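Side-chain contacts in endo-b-1,4-glucanase (Nasutitermes takasagoensis, PDB 1KS8), which probably hydrolyses internal beta-1,4-glucosidic linkages in cellulose and related beta-glucans, as a family 9 glycosyl hydrolase with an (alpha/alpha)6 fold: residues D35-D40 with G51-G56; D121-F126 with E131-A136. One frame throughout, in Å; residues are numbered along the deposited sequence.

Contact 1 of 2, residues D35-D40 with G51-G56; sequences DSALND and GYFDAG
The far edge of the F53 ring meets S36 and A37 side by side. S36 OG lies 3.4 Å from F53 CZ and 3.6 Å from F53 CE2, close to the ring plane, so the hydroxyl oxygen faces the C-H rim and not the pi cloud. That rim carries a slight positive charge, which probably suits an oxygen there, although the approach is not a hydrogen bond. The methyl A37 CB comes to the same end of the ring, also near its plane, but more loosely: 4.2 Å from F53 CZ and 4.3 Å from F53 CE1. The reach is almost all F53's, since the A37 and F53 CA atoms stand 9.8 Å apart. With chi1 at -72°, F53 CG is anti to the carbonyl carbon, and the ring runs out from its own backbone to bridge that gap; S36 answers with chi1 69°, OG tucked between the backbone N and carbonyl carbon. S36 and F53 are buried and form the tight part, though only 89 Å² is buried in all. Beyond A37 the 35-40 segment bends away in a type I turn, closed by a weak bond from D40 N to A37 O (3.5 Å), and L38 and N39 at its outer corner are exposed. D40 turns back inward, into salt bridges with K60 on strand 60-61 and R137 ahead of strand 139-142. The F53 ring also packs edge-to-face with F58, just before strand 60-61. Both segments belong to the long connection between helix 5-18 and that strand; G51 O and Y52 OH bond to W98 and A95 of helix 89-106, and D54 to T415, where helix 415-430 begins.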
ATOM      1  N   ASP A  35      16.065 -13.850  -7.484  1.00  9.52           N
ATOM      2  CA  ASP A  35      15.176 -13.779  -8.637  1.00  9.56           C
ATOM      3  C   ASP A  35      14.117 -14.872  -8.507  1.00  7.96           C
ATOM      4  O   ASP A  35      14.426 -16.006  -8.134  1.00  9.41           O
ATOM      5  CB  ASP A  35      15.956 -13.998  -9.939  1.00 10.37           C
ATOM      6  CG  ASP A  35      16.980 -12.912 -10.207  1.00 12.71           C
ATOM      7  OD1 ASP A  35      16.957 -11.867  -9.525  1.00 12.01           O
ATOM      8  OD2 ASP A  35      17.808 -13.110 -11.122  1.00 15.29           O
ATOM      9  N   SER A  36      12.872 -14.544  -8.835  1.00  8.33           N
ATOM     10  CA  SER A  36      11.794 -15.518  -8.727  1.00  8.19           C
ATOM     11  C   SER A  36      10.598 -15.119  -9.573  1.00  8.04           C
ATOM     12  O   SER A  36      10.518 -13.986 -10.054  1.00  7.85           O
ATOM     13  CB  SER A  36      11.348 -15.648  -7.268  1.00  8.02           C
ATOM     14  OG  SER A  36      10.690 -14.468  -6.831  1.00  8.61           O
ATOM     15  N   ALA A  37       9.670 -16.059  -9.739  1.00  9.00           N
ATOM     16  CA  ALA A  37       8.456 -15.833 -10.517  1.00  8.51           C
ATOM     17  C   ALA A  37       8.800 -15.253 -11.880  1.00  8.41           C
ATOM     18  O   ALA A  37       8.125 -14.345 -12.373  1.00  8.70           O
ATOM     19  CB  ALA A  37       7.523 -14.890  -9.758  1.00  9.14           C
ATOM     20  N   LEU A  38       9.840 -15.805 -12.498  1.00  8.93           N
ATOM     21  CA  LEU A  38      10.307 -15.333 -13.798  1.00 10.64           C
ATOM     22  C   LEU A  38       9.462 -15.798 -14.979  1.00 10.25           C
ATOM     23  O   LEU A  38       9.708 -15.392 -16.115  1.00 11.94           O
ATOM     24  CB  LEU A  38      11.764 -15.759 -14.007  1.00 10.66           C
ATOM     25  CG  LEU A  38      12.743 -15.266 -12.936  1.00 11.60           C
ATOM     26  CD1 LEU A  38      14.144 -15.777 -13.246  1.00 13.88           C
ATOM     27  CD2 LEU A  38      12.727 -13.746 -12.884  1.00 12.72           C
ATOM     28  N   ASN A  39       8.467 -16.640 -14.712  1.00 11.00           N
ATOM     29  CA  ASN A  39       7.594 -17.145 -15.767  1.00 12.21           C
ATOM     30  C   ASN A  39       6.194 -16.540 -15.701  1.00 10.66           C
ATOM     31  O   ASN A  39       5.293 -16.968 -16.422  1.00 10.50           O
ATOM     32  CB  ASN A  39       7.492 -18.670 -15.680  1.00 14.28           C
ATOM     33  CG  ASN A  39       8.771 -19.365 -16.107  1.00 17.66           C
ATOM     34  OD1 ASN A  39       9.251 -20.275 -15.429  1.00 22.94           O
ATOM     35  ND2 ASN A  39       9.324 -18.948 -17.241  1.00 18.78           N
ATOM     36  N   ASP A  40       6.001 -15.552 -14.831  1.00  9.81           N
ATOM     37  CA  ASP A  40       4.693 -14.914 -14.709  1.00  8.91           C
ATOM     38  C   ASP A  40       4.306 -14.332 -16.063  1.00  8.83           C
ATOM     39  O   ASP A  40       5.044 -13.529 -16.640  1.00  8.99           O
ATOM     40  CB  ASP A  40       4.732 -13.819 -13.639  1.00  8.15           C
ATOM     41  CG  ASP A  40       4.703 -14.383 -12.224  1.00  7.78           C
ATOM     42  OD1 ASP A  40       4.829 -15.615 -12.068  1.00  8.86           O
ATOM     43  OD2 ASP A  40       4.551 -13.593 -11.269  1.00  7.93           O
ATOM     44  N   GLY A  51       6.724  -6.477 -10.208  1.00  6.24           N
ATOM     45  CA  GLY A  51       5.688  -6.148  -9.248  1.00  7.37           C
ATOM     46  C   GLY A  51       6.040  -6.637  -7.855  1.00  6.82           C
ATOM     47  O   GLY A  51       7.141  -7.141  -7.617  1.00  6.93           O
ATOM     48  N   TYR A  52       5.096  -6.491  -6.933  1.00  6.93           N
ATOM     49  CA  TYR A  52       5.297  -6.904  -5.549  1.00  6.31           C
ATOM     50  C   TYR A  52       4.462  -8.099  -5.124  1.00  6.93           C
ATOM     51  O   TYR A  52       3.296  -8.223  -5.503  1.00  7.59           O
ATOM     52  CB  TYR A  52       4.930  -5.771  -4.589  1.00  6.86           C
ATOM     53  CG  TYR A  52       5.845  -4.579  -4.594  1.00  5.61           C
ATOM     54  CD1 TYR A  52       7.129  -4.664  -4.063  1.00  6.91           C
ATOM     55  CD2 TYR A  52       5.416  -3.351  -5.092  1.00  7.07           C
ATOM     56  CE1 TYR A  52       7.964  -3.560  -4.020  1.00  7.48           C
ATOM     57  CE2 TYR A  52       6.245  -2.233  -5.055  1.00  8.25           C
ATOM     58  CZ  TYR A  52       7.517  -2.347  -4.516  1.00  7.21           C
ATOM     59  OH  TYR A  52       8.347  -1.253  -4.459  1.00  7.67           O
ATOM     60  N   PHE A  53       5.069  -8.974  -4.332  1.00  7.13           N
ATOM     61  CA  PHE A  53       4.340 -10.095  -3.758  1.00  6.04           C
ATOM     62  C   PHE A  53       3.489  -9.356  -2.728  1.00  7.54           C
ATOM     63  O   PHE A  53       3.949  -8.390  -2.109  1.00  7.98           O
ATOM     64  CB  PHE A  53       5.300 -11.067  -3.075  1.00  7.00           C
ATOM     65  CG  PHE A  53       6.132 -11.869  -4.038  1.00  6.41           C
ATOM     66  CD1 PHE A  53       5.530 -12.582  -5.070  1.00  6.52           C
ATOM     67  CD2 PHE A  53       7.512 -11.948  -3.886  1.00  6.25           C
ATOM     68  CE1 PHE A  53       6.288 -13.370  -5.937  1.00  6.94           C
ATOM     69  CE2 PHE A  53       8.279 -12.735  -4.745  1.00  6.88           C
ATOM     70  CZ  PHE A  53       7.666 -13.446  -5.770  1.00  7.40           C
ATOM     71  N   ASP A  54       2.256  -9.799  -2.529  1.00  6.69           N
ATOM     72  CA  ASP A  54       1.358  -9.091  -1.627  1.00  6.65           C
ATOM     73  C   ASP A  54       1.716  -9.012  -0.154  1.00  6.26           C
ATOM     74  O   ASP A  54       1.785  -7.924   0.419  1.00  7.55           O
ATOM     75  CB  ASP A  54      -0.053  -9.661  -1.743  1.00  7.67           C
ATOM     76  CG  ASP A  54      -1.051  -8.900  -0.896  1.00  8.22           C
ATOM     77  OD1 ASP A  54      -1.275  -7.702  -1.175  1.00  8.86           O
ATOM     78  OD2 ASP A  54      -1.601  -9.493   0.057  1.00  8.54           O
ATOM     79  N   ALA A  55       1.943 -10.167   0.458  1.00  6.88           N
ATOM     80  CA  ALA A  55       2.216 -10.202   1.883  1.00  7.28           C
ATOM     81  C   ALA A  55       3.274 -11.241   2.222  1.00  6.47           C
ATOM     82  O   ALA A  55       4.417 -11.119   1.793  1.00  7.68           O
ATOM     83  CB  ALA A  55       0.916 -10.501   2.621  1.00  8.07           C
ATOM     84  N   GLY A  56       2.900 -12.246   3.010  1.00  6.46           N
ATOM     85  CA  GLY A  56       3.842 -13.297   3.357  1.00  6.26           C
ATOM     86  C   GLY A  56       3.785 -14.413   2.328  1.00  7.11           C
ATOM     87  O   GLY A  56       4.502 -15.415   2.440  1.00  7.31           O
TER

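Contact 2 of 2, residues D121-F126 with E131-A136; sequences DADHAF and EDMTMA
M135 curls its side chain back toward F126: chi1 of 81° sets CG between the backbone N and carbonyl carbon, and bends at chi2 (-66°) and chi3 bring the methyl round. F126 contributes chi1 168°, CG anti to its N, which sends the ring toward the 131-136 segment. The result is a snug meeting of M135 CE with F126 CB at 3.4 Å, and the same methyl also approaches the carbonyl oxygen A122 O at 3.7 Å. Farther back along the M135 chain, CG rests 4.1 Å from A122 CB, so one methionine reaches from A122 on the helix to F126 in the loop that follows. The outer part of the phenyl ring belongs to M133 and D132. M133 CG lies 3.7 Å from F126 CE2, at an oblique angle to the ring, and the two side chains run roughly perpendicular. At the end of the ring F126 CZ packs against D132 CB at 4.2 Å; the D132 carboxylate itself is engaged by R129 in a salt bridge. Beyond CG, the M133 chain brings SD to 3.9 Å of D123 OD1, a van der Waals approach to a buried residue. D123 is held chiefly through OD2, which accepts a bond from F58 N, with a long and weak ion pair from OD1 to R137. The contact lies at the surface, most of its touching residues being partly exposed. Within 121-126, F126 N bonds to D123 O (3.2 Å). The arrangement is a helix-to-strand connection in which M133 and M135 fold back on F126 and M135 also on A122, among the loops of the family 9 (alpha/alpha)6 catalytic domain; D123 lies about 10 Å, side chain to side chain, from the predicted active-site E412.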
ATOM      1  N   ASP A 121      -5.139 -20.433  -3.465  1.00  7.79           N
ATOM      2  CA  ASP A 121      -4.916 -21.754  -2.891  1.00  7.22           C
ATOM      3  C   ASP A 121      -3.602 -22.421  -3.263  1.00  7.30           C
ATOM      4  O   ASP A 121      -2.894 -22.918  -2.390  1.00  8.67           O
ATOM      5  CB  ASP A 121      -6.078 -22.687  -3.233  1.00  8.15           C
ATOM      6  CG  ASP A 121      -7.364 -22.290  -2.534  1.00  9.45           C
ATOM      7  OD1 ASP A 121      -7.313 -21.397  -1.657  1.00  8.49           O
ATOM      8  OD2 ASP A 121      -8.423 -22.874  -2.856  1.00  8.72           O
ATOM      9  N   ALA A 122      -3.272 -22.440  -4.549  1.00  8.13           N
ATOM     10  CA  ALA A 122      -2.036 -23.074  -4.990  1.00  8.51           C
ATOM     11  C   ALA A 122      -0.827 -22.380  -4.379  1.00  8.44           C
ATOM     12  O   ALA A 122       0.141 -23.028  -3.979  1.00  9.48           O
ATOM     13  CB  ALA A 122      -1.943 -23.044  -6.508  1.00  9.01           C
ATOM     14  N   ASP A 123      -0.888 -21.056  -4.305  1.00  7.76           N
ATOM     15  CA  ASP A 123       0.213 -20.290  -3.741  1.00  7.84           C
ATOM     16  C   ASP A 123       0.357 -20.525  -2.238  1.00  7.41           C
ATOM     17  O   ASP A 123       1.440 -20.840  -1.745  1.00  8.55           O
ATOM     18  CB  ASP A 123       0.000 -18.796  -3.990  1.00  8.09           C
ATOM     19  CG  ASP A 123       1.211 -17.970  -3.618  1.00  7.23           C
ATOM     20  OD1 ASP A 123       2.129 -17.865  -4.451  1.00  8.54           O
ATOM     21  OD2 ASP A 123       1.251 -17.439  -2.491  1.00  7.45           O
ATOM     22  N   HIS A 124      -0.745 -20.386  -1.511  1.00  8.12           N
ATOM     23  CA  HIS A 124      -0.716 -20.538  -0.064  1.00  8.01           C
ATOM     24  C   HIS A 124      -0.451 -21.948   0.454  1.00  8.57           C
ATOM     25  O   HIS A 124      -0.072 -22.122   1.613  1.00 10.05           O
ATOM     26  CB  HIS A 124      -2.007 -19.967   0.523  1.00  8.27           C
ATOM     27  CG  HIS A 124      -2.183 -18.505   0.248  1.00  7.93           C
ATOM     28  ND1 HIS A 124      -3.328 -17.812   0.580  1.00  8.85           N
ATOM     29  CD2 HIS A 124      -1.353 -17.604  -0.330  1.00  7.42           C
ATOM     30  CE1 HIS A 124      -3.194 -16.546   0.219  1.00  8.92           C
ATOM     31  NE2 HIS A 124      -2.006 -16.395  -0.336  1.00  8.11           N
ATOM     32  N   ALA A 125      -0.632 -22.949  -0.400  1.00  9.53           N
ATOM     33  CA  ALA A 125      -0.391 -24.335  -0.007  1.00  9.41           C
ATOM     34  C   ALA A 125       1.109 -24.620   0.056  1.00  9.41           C
ATOM     35  O   ALA A 125       1.537 -25.659   0.559  1.00 11.37           O
ATOM     36  CB  ALA A 125      -1.057 -25.280  -0.997  1.00 10.36           C
ATOM     37  N   PHE A 126       1.896 -23.683  -0.459  1.00  7.43           N
ATOM     38  CA  PHE A 126       3.348 -23.790  -0.490  1.00  8.30           C
ATOM     39  C   PHE A 126       3.981 -22.876   0.549  1.00  8.35           C
ATOM     40  O   PHE A 126       3.534 -21.746   0.734  1.00 10.09           O
ATOM     41  CB  PHE A 126       3.846 -23.384  -1.884  1.00  9.76           C
ATOM     42  CG  PHE A 126       5.338 -23.182  -1.980  1.00 11.26           C
ATOM     43  CD1 PHE A 126       6.199 -24.270  -2.069  1.00 13.53           C
ATOM     44  CD2 PHE A 126       5.878 -21.899  -2.010  1.00 12.24           C
ATOM     45  CE1 PHE A 126       7.575 -24.085  -2.190  1.00 15.14           C
ATOM     46  CE2 PHE A 126       7.253 -21.703  -2.131  1.00 12.71           C
ATOM     47  CZ  PHE A 126       8.102 -22.797  -2.222  1.00 13.80           C
ATOM     48  N   GLU A 131      11.752 -18.492  -5.280  1.00  8.72           N
ATOM     49  CA  GLU A 131      12.484 -19.050  -6.412  1.00  8.33           C
ATOM     50  C   GLU A 131      12.315 -20.567  -6.502  1.00  9.27           C
ATOM     51  O   GLU A 131      12.674 -21.172  -7.512  1.00 10.83           O
ATOM     52  CB  GLU A 131      13.979 -18.704  -6.321  1.00  8.11           C
ATOM     53  CG  GLU A 131      14.666 -19.193  -5.049  1.00  9.70           C
ATOM     54  CD  GLU A 131      14.710 -18.146  -3.948  1.00  9.47           C
ATOM     55  OE1 GLU A 131      13.741 -17.364  -3.811  1.00  9.27           O
ATOM     56  OE2 GLU A 131      15.718 -18.115  -3.209  1.00 10.42           O
ATOM     57  N   ASP A 132      11.766 -21.176  -5.453  1.00  8.48           N
ATOM     58  CA  ASP A 132      11.559 -22.624  -5.435  1.00  9.23           C
ATOM     59  C   ASP A 132      10.149 -23.055  -5.841  1.00  9.69           C
ATOM     60  O   ASP A 132       9.844 -24.248  -5.858  1.00 10.21           O
ATOM     61  CB  ASP A 132      11.873 -23.200  -4.048  1.00  9.51           C
ATOM     62  CG  ASP A 132      13.350 -23.135  -3.700  1.00 10.60           C
ATOM     63  OD1 ASP A 132      14.181 -22.928  -4.609  1.00 12.11           O
ATOM     64  OD2 ASP A 132      13.676 -23.304  -2.507  1.00 10.92           O
ATOM     65  N   MET A 133       9.284 -22.096  -6.160  1.00  9.10           N
ATOM     66  CA  MET A 133       7.919 -22.427  -6.564  1.00  9.82           C
ATOM     67  C   MET A 133       7.914 -23.255  -7.840  1.00  9.51           C
ATOM     68  O   MET A 133       8.683 -22.987  -8.759  1.00 12.15           O
ATOM     69  CB  MET A 133       7.094 -21.159  -6.805  1.00  8.56           C
ATOM     70  CG  MET A 133       6.797 -20.338  -5.561  1.00  7.60           C
ATOM     71  SD  MET A 133       5.592 -19.034  -5.888  1.00 10.44           S
ATOM     72  CE  MET A 133       6.620 -17.815  -6.705  1.00  9.73           C
ATOM     73  N   THR A 134       7.043 -24.256  -7.893  1.00 12.29           N
ATOM     74  CA  THR A 134       6.933 -25.105  -9.073  1.00 13.64           C
ATOM     75  C   THR A 134       5.479 -25.249  -9.512  1.00 12.71           C
ATOM     76  O   THR A 134       5.195 -25.894 -10.523  1.00 14.54           O
ATOM     77  CB  THR A 134       7.500 -26.517  -8.818  1.00 14.99           C
ATOM     78  OG1 THR A 134       6.717 -27.177  -7.817  1.00 17.62           O
ATOM     79  CG2 THR A 134       8.946 -26.432  -8.352  1.00 16.57           C
ATOM     80  N   MET A 135       4.559 -24.650  -8.760  1.00 10.53           N
ATOM     81  CA  MET A 135       3.144 -24.745  -9.098  1.00  9.89           C
ATOM     82  C   MET A 135       2.761 -23.740 -10.174  1.00  9.51           C
ATOM     83  O   MET A 135       3.425 -22.717 -10.354  1.00  9.99           O
ATOM     84  CB  MET A 135       2.269 -24.518  -7.859  1.00  9.76           C
ATOM     85  CG  MET A 135       2.040 -23.056  -7.476  1.00 10.56           C
ATOM     86  SD  MET A 135       3.512 -22.170  -6.921  1.00  9.74           S
ATOM     87  CE  MET A 135       3.609 -22.728  -5.216  1.00 11.07           C
ATOM     88  N   ALA A 136       1.687 -24.043 -10.895  1.00 10.89           N
ATOM     89  CA  ALA A 136       1.211 -23.153 -11.940  1.00  9.49           C
ATOM     90  C   ALA A 136       0.779 -21.839 -11.308  1.00  9.22           C
ATOM     91  O   ALA A 136       0.236 -21.818 -10.201  1.00  8.48           O
ATOM     92  CB  ALA A 136       0.038 -23.788 -12.683  1.00 10.73           C
TER

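From the N terminus, the chain leaves helix 5-18 and contact 1 closes the long loop ahead of strand 60-61, with ten residues between its segments. Several helices and strand 113-117 follow before contact 2 closes the shorter connection between helix 120-124 and strand 139-142. The two are in series, neither nested nor crossed, yet their centres lie only 11 Å apart. They touch directly where D35 O meets E131 CB at 3.3 Å and S36 CB meets E131 N at 3.5 Å. Together they join the loops leading into the two outer strands of the small antiparallel sheet 60-61, 113-117 and 139-142.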